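Local coordinates for microtubule-associated protein 1 light chain 3 (PDB 4EOY) that serves as the malaria parasite's Atg8, a ubiquitin-fold autophagy-family protein that binds a peptide of its partner Atg3, at residues A[62-67]-A[88-93]; A[30-35]-A[101-106]; A[50-55]-A[68-73]. The protein carries 3 engineered substitutions. One frame throughout, in Å; residues are numbered along the deposited sequence.

The three contacts illustrate how a beta-grasp fold wraps its sheet around helices. Contacts 1 and 3 share helix 60-72: its middle leans on the edge strand 89-92, its C-terminal end on the edge strand 51-55 across the sheet. Contact 2 sets a different helix, 103-110, on strand 31-38, next to 51-55 in the sheet. It is the most buried of the three, mostly aliphatic and methionine-methyl packing with one glutamine, whereas contacts 1 and 3 are partly buried. Contact 1 adds a lysine and a bound acetate to its leucines, and contact 3 depends on an aromatic pair. The contacts adjoin: Phe63 of helix 60-72 packs on Met103 and Val54, and Leu67 on Phe52.

Contact 1: residues A[62-67]-A[88-93]; sequences EFKFIL and IYLFVN. With ACT (acetate ion), chain H.
Helix-on-sheet packing joins Lys64 and Leu67 to Leu90, where helix 60-72 of the ubiquitin-like beta-grasp fold rests against the edge strand 89-92. Here one strand residue serves two helix residues a turn apart. With its CG anti to the carbonyl carbon (chi1 -64°), Leu90 reaches out to the helix and divides its branches: CD2 meets CD2 of Leu67 at 3.9 Å, while CD1 lies 3.7 Å from CG of Lys64. The Lys64 and Leu90 side chains run past each other in opposite directions, so CB and CG of Lys64 lie along CD1 of Leu90 while the ammonium group is carried beyond it. There NZ donates to Thr99 OG1 and Pro97 O, a double grip that pins the end of a partly exposed chain. Leu67 is buried and touches Phe52, whereas Leu90 also packs on Tyr121 of strand 117-122, making this leucine pair a join between helix and sheet.

The strand's polar edge is handled separately. Tyr89 and Phe91 pair through their backbones with Ser122 and Glu120, and the intervening Leu90 offers its amide away from that neighbour. An acetate, probably from the crystallisation liquor, occupies the position: Leu90 N donates to its O atom over 3.2 Å, with an N-H...O angle of 158°.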
loop_
_atom_site.group_PDB
_atom_site.type_symbol
_atom_site.label_atom_id
_atom_site.label_comp_id
_atom_site.label_asym_id
_atom_site.label_seq_id
_atom_site.Cartn_x
_atom_site.Cartn_y
_atom_site.Cartn_z
ATOM N N GLU A 62 -1.982 -11.940 4.168
ATOM C CA GLU A 62 -2.507 -11.236 5.332
ATOM C C GLU A 62 -2.625 -9.746 5.037
ATOM O O GLU A 62 -3.643 -9.128 5.339
ATOM C CB GLU A 62 -1.613 -11.476 6.554
ATOM C CG GLU A 62 -1.561 -12.925 7.012
ATOM C CD GLU A 62 -0.472 -13.201 8.047
ATOM O OE1 GLU A 62 0.540 -12.464 8.084
ATOM O OE2 GLU A 62 -0.618 -14.181 8.817
ATOM N N PHE A 63 -1.585 -9.169 4.440
ATOM C CA PHE A 63 -1.602 -7.741 4.114
ATOM C C PHE A 63 -2.679 -7.399 3.078
ATOM O O PHE A 63 -3.340 -6.331 3.177
ATOM C CB PHE A 63 -0.251 -7.272 3.613
ATOM C CG PHE A 63 -0.223 -5.815 3.267
ATOM C CD1 PHE A 63 -0.445 -4.860 4.248
ATOM C CD2 PHE A 63 -0.020 -5.395 1.954
ATOM C CE1 PHE A 63 -0.428 -3.512 3.941
ATOM C CE2 PHE A 63 -0.008 -4.052 1.643
ATOM C CZ PHE A 63 -0.202 -3.110 2.632
ATOM N N LYS A 64 -2.847 -8.304 2.110
ATOM C CA LYS A 64 -3.939 -8.226 1.138
ATOM C C LYS A 64 -5.321 -8.207 1.809
ATOM O O LYS A 64 -6.196 -7.460 1.391
ATOM C CB LYS A 64 -3.873 -9.389 0.129
ATOM C CG LYS A 64 -2.759 -9.254 -0.908
ATOM C CD LYS A 64 -3.002 -10.076 -2.177
ATOM C CE LYS A 64 -2.815 -11.566 -1.958
ATOM N NZ LYS A 64 -2.742 -12.302 -3.256
ATOM N N PHE A 65 -5.517 -9.030 2.835
ATOM C CA PHE A 65 -6.776 -9.014 3.594
ATOM C C PHE A 65 -6.978 -7.667 4.265
ATOM O O PHE A 65 -8.018 -7.052 4.137
ATOM C CB PHE A 65 -6.791 -10.128 4.625
ATOM C CG PHE A 65 -7.980 -10.096 5.543
ATOM C CD1 PHE A 65 -7.954 -9.342 6.716
ATOM C CD2 PHE A 65 -9.129 -10.817 5.243
ATOM C CE1 PHE A 65 -9.052 -9.306 7.560
ATOM C CE2 PHE A 65 -10.222 -10.788 6.091
ATOM C CZ PHE A 65 -10.181 -10.031 7.245
ATOM N N ILE A 66 -5.962 -7.196 4.961
ATOM C CA ILE A 66 -6.007 -5.881 5.602
ATOM C C ILE A 66 -6.286 -4.769 4.589
ATOM O O ILE A 66 -7.055 -3.841 4.848
ATOM C CB ILE A 66 -4.674 -5.590 6.327
ATOM C CG1 ILE A 66 -4.486 -6.562 7.508
ATOM C CG2 ILE A 66 -4.607 -4.142 6.771
ATOM C CD1 ILE A 66 -3.103 -6.507 8.127
ATOM N N LEU A 67 -5.656 -4.852 3.424
ATOM C CA LEU A 67 -5.793 -3.785 2.425
ATOM C C LEU A 67 -7.198 -3.759 1.808
ATOM O O LEU A 67 -7.724 -2.691 1.510
ATOM C CB LEU A 67 -4.721 -3.938 1.346
ATOM C CG LEU A 67 -4.299 -2.679 0.600
ATOM C CD1 LEU A 67 -3.925 -1.564 1.552
ATOM C CD2 LEU A 67 -3.121 -2.993 -0.308
ATOM N N ILE A 88 -12.031 -6.169 -5.138
ATOM C CA ILE A 88 -10.777 -5.463 -5.405
ATOM C C ILE A 88 -9.717 -6.435 -5.920
ATOM O O ILE A 88 -9.630 -7.563 -5.461
ATOM C CB ILE A 88 -10.230 -4.780 -4.137
ATOM C CG1 ILE A 88 -11.265 -3.800 -3.572
ATOM C CG2 ILE A 88 -8.921 -4.057 -4.432
ATOM C CD1 ILE A 88 -10.863 -3.196 -2.237
ATOM N N TYR A 89 -8.927 -5.987 -6.888
ATOM C CA TYR A 89 -7.751 -6.724 -7.323
ATOM C C TYR A 89 -6.509 -5.908 -7.028
ATOM O O TYR A 89 -6.456 -4.715 -7.357
ATOM C CB TYR A 89 -7.826 -6.997 -8.817
ATOM C CG TYR A 89 -8.987 -7.873 -9.206
ATOM C CD1 TYR A 89 -8.884 -9.251 -9.187
ATOM C CD2 TYR A 89 -10.201 -7.309 -9.597
ATOM C CE1 TYR A 89 -9.953 -10.051 -9.561
ATOM C CE2 TYR A 89 -11.272 -8.095 -9.964
ATOM C CZ TYR A 89 -11.148 -9.460 -9.949
ATOM O OH TYR A 89 -12.218 -10.238 -10.324
ATOM N N LEU A 90 -5.526 -6.550 -6.400
ATOM C CA LEU A 90 -4.284 -5.887 -5.988
ATOM C C LEU A 90 -3.082 -6.262 -6.868
ATOM O O LEU A 90 -2.949 -7.412 -7.324
ATOM C CB LEU A 90 -3.972 -6.236 -4.539
ATOM C CG LEU A 90 -5.008 -5.741 -3.516
ATOM C CD1 LEU A 90 -4.678 -6.275 -2.125
ATOM C CD2 LEU A 90 -5.080 -4.217 -3.512
ATOM N N PHE A 91 -2.198 -5.292 -7.076
ATOM C CA PHE A 91 -1.061 -5.466 -7.968
ATOM C C PHE A 91 0.233 -4.898 -7.424
ATOM O O PHE A 91 0.254 -3.805 -6.870
ATOM C CB PHE A 91 -1.360 -4.806 -9.310
ATOM C CG PHE A 91 -2.554 -5.385 -10.005
ATOM C CD1 PHE A 91 -3.834 -4.954 -9.688
ATOM C CD2 PHE A 91 -2.399 -6.379 -10.966
ATOM C CE1 PHE A 91 -4.938 -5.491 -10.315
ATOM C CE2 PHE A 91 -3.500 -6.924 -11.602
ATOM C CZ PHE A 91 -4.767 -6.487 -11.278
ATOM N N VAL A 92 1.318 -5.645 -7.594
ATOM C CA VAL A 92 2.635 -5.098 -7.354
ATOM C C VAL A 92 3.459 -5.105 -8.658
ATOM O O VAL A 92 3.645 -6.160 -9.294
ATOM C CB VAL A 92 3.359 -5.858 -6.243
ATOM C CG1 VAL A 92 3.513 -7.332 -6.592
ATOM C CG2 VAL A 92 4.678 -5.175 -5.984
ATOM N N ASN A 93 3.921 -3.927 -9.074
ATOM C CA ASN A 93 4.628 -3.813 -10.356
ATOM C C ASN A 93 3.895 -4.597 -11.470
ATOM O O ASN A 93 4.476 -5.474 -12.114
ATOM C CB ASN A 93 6.082 -4.282 -10.213
ATOM C CG ASN A 93 6.910 -3.353 -9.341
ATOM O OD1 ASN A 93 6.372 -2.504 -8.616
ATOM N ND2 ASN A 93 8.231 -3.508 -9.401
HETATM C C ACT H . -5.944 -10.496 -5.359
HETATM O O ACT H . -5.118 -9.560 -5.437
HETATM O OXT ACT H . -6.618 -10.867 -6.350
HETATM C CH3 ACT H . -6.123 -11.201 -4.045
#

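Contact 2: residues A[30-35]-A[101-106]; sequences NRIPVV and LLMQDL
Ile32 and Val34, alternate residues on one face of strand 31-38, receive Met103 and Gln104 from the first turn of helix 103-110. Their side chains meet in a buried contact without a hydrogen bond across it, and conformation decides what touches.

Ile32 holds CG1 in the crowded position between backbone N and carbonyl carbon (chi1 63°), which sends CG2 and the CG1 branch to separate targets. CD1, at the end of that branch, lies 3.8 Å from CE of Met103; its 3.0 Å separation from Met103 O is short enough to be doubtful in detail. CG2 sits 3.4 Å from OE1 of Gln104.

Met103 is folded rather than extended. Bends at both chi2 (-62°) and chi3 (-58°) curl the thioether back so that its methyl CE faces the strand, near Ile32 CD1 and 4.1 Å from CG2 of Val34, whose side chain it crosses at about a right angle. Val54, Val60 and Phe63 also touch this methionine, connecting it to strand 51-55 and helix 60-72.

The Gln104 chain folds so that its OE1 reaches the strand. Its NE2 is engaged by Glu108 OE2 one turn on, a bond that would fix which way OE1 faces. Ahead of it, Leu102 takes the N-cap position, and its N makes a weak 3.4 Å bond to OD2 of Asp105.

Aliphatic strand residues meeting the start of helix 103-110 in this way form part of the buried core of the ubiquitin-like Atg8 fold.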
loop_
_atom_site.group_PDB
_atom_site.type_symbol
_atom_site.label_atom_id
_atom_site.label_comp_id
_atom_site.label_asym_id
_atom_site.label_seq_id
_atom_site.Cartn_x
_atom_site.Cartn_y
_atom_site.Cartn_z
ATOM N N ASN A 30 12.851 -3.286 10.756
ATOM C CA ASN A 30 11.977 -4.458 10.657
ATOM C C ASN A 30 10.621 -4.181 9.990
ATOM O O ASN A 30 9.749 -5.053 9.991
ATOM C CB ASN A 30 11.741 -5.057 12.047
ATOM C CG ASN A 30 13.019 -5.513 12.708
ATOM O OD1 ASN A 30 14.017 -5.810 12.043
ATOM N ND2 ASN A 30 12.995 -5.583 14.026
ATOM N N ARG A 31 10.432 -2.978 9.449
ATOM C CA ARG A 31 9.202 -2.639 8.715
ATOM C C ARG A 31 9.530 -2.090 7.322
ATOM O O ARG A 31 10.607 -1.508 7.104
ATOM C CB ARG A 31 8.372 -1.629 9.511
ATOM C CG ARG A 31 7.755 -2.200 10.786
ATOM C CD ARG A 31 6.812 -1.211 11.469
ATOM N NE ARG A 31 5.944 -1.820 12.500
ATOM C CZ ARG A 31 4.648 -2.134 12.356
ATOM N NH1 ARG A 31 3.996 -1.917 11.217
ATOM N NH2 ARG A 31 3.985 -2.671 13.377
ATOM N N ILE A 32 8.613 -2.275 6.372
ATOM C CA ILE A 32 8.828 -1.773 5.010
ATOM C C ILE A 32 7.835 -0.688 4.646
ATOM O O ILE A 32 6.653 -0.778 4.986
ATOM C CB ILE A 32 8.827 -2.905 3.959
ATOM C CG1 ILE A 32 7.482 -3.604 3.897
ATOM C CG2 ILE A 32 9.906 -3.924 4.306
ATOM C CD1 ILE A 32 7.343 -4.508 2.694
ATOM N N PRO A 33 8.323 0.379 3.989
ATOM C CA PRO A 33 7.435 1.451 3.582
ATOM C C PRO A 33 6.678 1.103 2.296
ATOM O O PRO A 33 7.302 0.812 1.268
ATOM C CB PRO A 33 8.391 2.632 3.371
ATOM C CG PRO A 33 9.697 2.010 3.032
ATOM C CD PRO A 33 9.744 0.726 3.782
ATOM N N VAL A 34 5.350 1.149 2.371
ATOM C CA VAL A 34 4.487 0.800 1.263
ATOM C C VAL A 34 3.544 1.956 0.976
ATOM O O VAL A 34 2.996 2.541 1.909
ATOM C CB VAL A 34 3.658 -0.452 1.582
ATOM C CG1 VAL A 34 2.694 -0.750 0.454
ATOM C CG2 VAL A 34 4.571 -1.632 1.828
ATOM N N VAL A 35 3.364 2.278 -0.308
ATOM C CA VAL A 35 2.402 3.275 -0.754
ATOM C C VAL A 35 1.371 2.587 -1.641
ATOM O O VAL A 35 1.735 1.858 -2.561
ATOM C CB VAL A 35 3.072 4.413 -1.548
ATOM C CG1 VAL A 35 2.072 5.544 -1.817
ATOM C CG2 VAL A 35 4.262 4.952 -0.779
ATOM N N LEU A 101 4.067 -15.549 0.167
ATOM C CA LEU A 101 5.374 -14.918 0.364
ATOM C C LEU A 101 5.309 -13.973 1.560
ATOM O O LEU A 101 4.219 -13.646 2.042
ATOM C CB LEU A 101 5.786 -14.124 -0.881
ATOM C CG LEU A 101 6.155 -14.904 -2.154
ATOM C CD1 LEU A 101 6.487 -13.958 -3.309
ATOM C CD2 LEU A 101 7.310 -15.859 -1.903
ATOM N N LEU A 102 6.485 -13.556 2.031
ATOM C CA LEU A 102 6.614 -12.504 3.041
ATOM C C LEU A 102 6.584 -11.142 2.371
ATOM O O LEU A 102 6.967 -10.998 1.215
ATOM C CB LEU A 102 7.938 -12.636 3.805
ATOM C CG LEU A 102 8.221 -13.890 4.618
ATOM C CD1 LEU A 102 9.600 -13.745 5.238
ATOM C CD2 LEU A 102 7.179 -14.146 5.695
ATOM N N MET A 103 6.146 -10.126 3.106
ATOM C CA MET A 103 6.145 -8.757 2.586
ATOM C C MET A 103 7.555 -8.232 2.369
ATOM O O MET A 103 7.764 -7.311 1.582
ATOM C CB MET A 103 5.374 -7.798 3.520
ATOM C CG MET A 103 3.848 -7.841 3.373
ATOM S SD MET A 103 3.256 -7.355 1.729
ATOM C CE MET A 103 3.913 -5.710 1.520
ATOM N N GLN A 104 8.538 -8.810 3.057
ATOM C CA GLN A 104 9.922 -8.462 2.790
ATOM C C GLN A 104 10.319 -8.884 1.374
ATOM O O GLN A 104 11.075 -8.177 0.713
ATOM C CB GLN A 104 10.855 -9.117 3.803
ATOM C CG GLN A 104 12.330 -8.760 3.625
ATOM C CD GLN A 104 12.626 -7.296 3.910
ATOM O OE1 GLN A 104 11.885 -6.626 4.653
ATOM N NE2 GLN A 104 13.721 -6.789 3.340
ATOM N N ASP A 105 9.828 -10.042 0.930
ATOM C CA ASP A 105 10.191 -10.582 -0.366
ATOM C C ASP A 105 9.729 -9.630 -1.464
ATOM O O ASP A 105 10.518 -9.225 -2.322
ATOM C CB ASP A 105 9.611 -11.980 -0.534
ATOM C CG ASP A 105 10.330 -12.999 0.311
ATOM O OD1 ASP A 105 11.599 -12.946 0.350
ATOM O OD2 ASP A 105 9.642 -13.852 0.926
ATOM N N LEU A 106 8.469 -9.221 -1.385
ATOM C CA LEU A 106 7.938 -8.216 -2.284
ATOM C C LEU A 106 8.831 -6.994 -2.288
ATOM O O LEU A 106 9.132 -6.447 -3.358
ATOM C CB LEU A 106 6.508 -7.822 -1.892
ATOM C CG LEU A 106 5.405 -8.512 -2.681
ATOM C CD1 LEU A 106 5.499 -10.012 -2.522
ATOM C CD2 LEU A 106 4.020 -7.991 -2.286
#

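Contact 3: residues A[50-55]-A[68-73]; sequences KKFLVP and HQHINQ
Phe52 and His70 form the contact between strand 51-55 and the last turns of helix 60-72, a single T-shaped aromatic pair.

The aromatic interaction is close to ideal in its angle. The ring planes stand at 88° with centroids 5.4 Å apart, and Phe52 supplies the edge. Its CZ lies over one face of the imidazole, displaced toward the rim, so that CD2 of His70 is the nearest atom at 3.8 Å. The two side chains come from opposite directions: Phe52 extends from the strand with CG anti to the carbonyl carbon, and His70 extends from the helix with CG anti to the backbone N (chi1 -178°), which presents its ring broadside to the phenyl edge.

Hydrogen bonding orients the imidazole. NE2 of His70 bonds to the carbonyl O of Lys49, just before the strand, which restrains the rotation of the ring and marks NE2 as the protonated nitrogen in that bond. This polar tie therefore positions the face that Phe52 meets.

Apolar neighbours adjoin the pair: Ile47 touches His70, and apolar peptide side chains pack on Phe52 and on His70. On the strand's backbone, Phe52 pairs with Val34 of the adjacent strand 31-38, while the backbones of Lys51 and Leu53 hydrogen-bond to the bound Atg3 peptide.

An edge strand extended by the ligand, with aromatic residues of the strand and the following helix beside it, is consistent with the docking site of Atg8-family proteins for Atg8-interacting (AIM/LIR) motifs.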
loop_
_atom_site.group_PDB
_atom_site.type_symbol
_atom_site.label_atom_id
_atom_site.label_comp_id
_atom_site.label_asym_id
_atom_site.label_seq_id
_atom_site.Cartn_x
_atom_site.Cartn_y
_atom_site.Cartn_z
ATOM N N LYS A 50 -2.714 6.396 2.528
ATOM C CA LYS A 50 -2.173 5.421 1.577
ATOM C C LYS A 50 -0.747 4.959 1.856
ATOM O O LYS A 50 -0.199 4.144 1.100
ATOM C CB LYS A 50 -2.253 5.988 0.157
ATOM C CG LYS A 50 -1.481 7.276 -0.054
ATOM C CD LYS A 50 -1.671 7.767 -1.470
ATOM C CE LYS A 50 -0.681 8.860 -1.833
ATOM N NZ LYS A 50 -0.788 9.191 -3.290
ATOM N N LYS A 51 -0.163 5.422 2.956
ATOM C CA LYS A 51 1.199 5.046 3.325
ATOM C C LYS A 51 1.152 4.053 4.479
ATOM O O LYS A 51 0.516 4.312 5.495
ATOM C CB LYS A 51 2.002 6.286 3.731
ATOM C CG LYS A 51 2.037 7.367 2.667
ATOM C CD LYS A 51 3.407 8.010 2.499
ATOM C CE LYS A 51 3.809 8.823 3.716
ATOM N NZ LYS A 51 5.127 9.497 3.555
ATOM N N PHE A 52 1.829 2.925 4.304
ATOM C CA PHE A 52 1.852 1.854 5.276
ATOM C C PHE A 52 3.273 1.514 5.675
ATOM O O PHE A 52 4.186 1.547 4.842
ATOM C CB PHE A 52 1.214 0.603 4.674
ATOM C CG PHE A 52 -0.259 0.701 4.540
ATOM C CD1 PHE A 52 -0.816 1.447 3.525
ATOM C CD2 PHE A 52 -1.095 0.066 5.457
ATOM C CE1 PHE A 52 -2.184 1.548 3.401
ATOM C CE2 PHE A 52 -2.472 0.162 5.340
ATOM C CZ PHE A 52 -3.015 0.906 4.306
ATOM N N LEU A 53 3.447 1.176 6.943
ATOM C CA LEU A 53 4.717 0.697 7.451
ATOM C C LEU A 53 4.465 -0.732 7.892
ATOM O O LEU A 53 3.971 -0.970 8.996
ATOM C CB LEU A 53 5.173 1.594 8.600
ATOM C CG LEU A 53 6.663 1.700 8.881
ATOM C CD1 LEU A 53 7.441 1.982 7.595
ATOM C CD2 LEU A 53 6.903 2.796 9.907
ATOM N N VAL A 54 4.758 -1.687 7.009
ATOM C CA VAL A 54 4.295 -3.071 7.167
ATOM C C VAL A 54 5.375 -3.974 7.772
ATOM O O VAL A 54 6.517 -3.964 7.319
ATOM C CB VAL A 54 3.898 -3.645 5.808
ATOM C CG1 VAL A 54 3.361 -5.063 5.947
ATOM C CG2 VAL A 54 2.865 -2.742 5.150
ATOM N N PRO A 55 5.021 -4.771 8.790
ATOM C CA PRO A 55 6.014 -5.664 9.379
ATOM C C PRO A 55 6.626 -6.581 8.328
ATOM O O PRO A 55 5.901 -7.117 7.483
ATOM C CB PRO A 55 5.208 -6.483 10.391
ATOM C CG PRO A 55 4.016 -5.664 10.682
ATOM C CD PRO A 55 3.703 -4.936 9.417
ATOM N N HIS A 68 -7.800 -4.937 1.639
ATOM C CA HIS A 68 -9.178 -5.069 1.181
ATOM C C HIS A 68 -10.119 -4.295 2.061
ATOM O O HIS A 68 -10.985 -3.572 1.567
ATOM C CB HIS A 68 -9.595 -6.537 1.194
ATOM C CG HIS A 68 -10.806 -6.845 0.341
ATOM N ND1 HIS A 68 -12.003 -6.247 0.530
ATOM C CD2 HIS A 68 -10.984 -7.755 -0.709
ATOM C CE1 HIS A 68 -12.895 -6.731 -0.366
ATOM N NE2 HIS A 68 -12.270 -7.650 -1.124
ATOM N N GLN A 69 -9.965 -4.455 3.370
ATOM C CA GLN A 69 -10.842 -3.798 4.340
ATOM C C GLN A 69 -10.634 -2.299 4.306
ATOM O O GLN A 69 -11.597 -1.533 4.205
ATOM C CB GLN A 69 -10.575 -4.305 5.764
ATOM C CG GLN A 69 -10.687 -5.807 5.932
ATOM C CD GLN A 69 -12.004 -6.338 5.425
ATOM O OE1 GLN A 69 -13.056 -5.865 5.833
ATOM N NE2 GLN A 69 -11.958 -7.322 4.525
ATOM N N HIS A 70 -9.369 -1.877 4.360
ATOM C CA HIS A 70 -9.055 -0.441 4.360
ATOM C C HIS A 70 -9.693 0.259 3.181
ATOM O O HIS A 70 -10.392 1.280 3.346
ATOM C CB HIS A 70 -7.547 -0.234 4.404
ATOM C CG HIS A 70 -7.116 1.214 4.447
ATOM N ND1 HIS A 70 -7.264 1.989 5.545
ATOM C CD2 HIS A 70 -6.507 2.015 3.478
ATOM C CE1 HIS A 70 -6.796 3.230 5.291
ATOM N NE2 HIS A 70 -6.328 3.248 4.025
ATOM N N ILE A 71 -9.501 -0.289 1.980
ATOM C CA ILE A 71 -10.020 0.363 0.770
ATOM C C ILE A 71 -11.550 0.481 0.806
ATOM O O ILE A 71 -12.126 1.442 0.277
ATOM C CB ILE A 71 -9.594 -0.376 -0.506
ATOM C CG1 ILE A 71 -8.074 -0.282 -0.684
ATOM C CG2 ILE A 71 -10.305 0.209 -1.731
ATOM C CD1 ILE A 71 -7.471 -1.382 -1.554
ATOM N N ASN A 72 -12.197 -0.489 1.448
ATOM C CA ASN A 72 -13.651 -0.528 1.518
ATOM C C ASN A 72 -14.281 0.142 2.745
ATOM O O ASN A 72 -15.489 0.137 2.875
ATOM C CB ASN A 72 -14.123 -1.978 1.401
ATOM C CG ASN A 72 -13.943 -2.524 0.007
ATOM O OD1 ASN A 72 -14.158 -1.821 -0.975
ATOM N ND2 ASN A 72 -13.537 -3.775 -0.090
ATOM N N GLN A 73 -13.458 0.714 3.621
ATOM C CA GLN A 73 -13.925 1.375 4.842
ATOM C C GLN A 73 -13.776 2.872 4.720
ATOM O O GLN A 73 -12.801 3.352 4.138
ATOM C CB GLN A 73 -13.121 0.910 6.064
ATOM C CG GLN A 73 -13.561 -0.442 6.589
ATOM C CD GLN A 73 -12.634 -0.990 7.655
ATOM O OE1 GLN A 73 -11.875 -0.244 8.279
ATOM N NE2 GLN A 73 -12.685 -2.308 7.861
#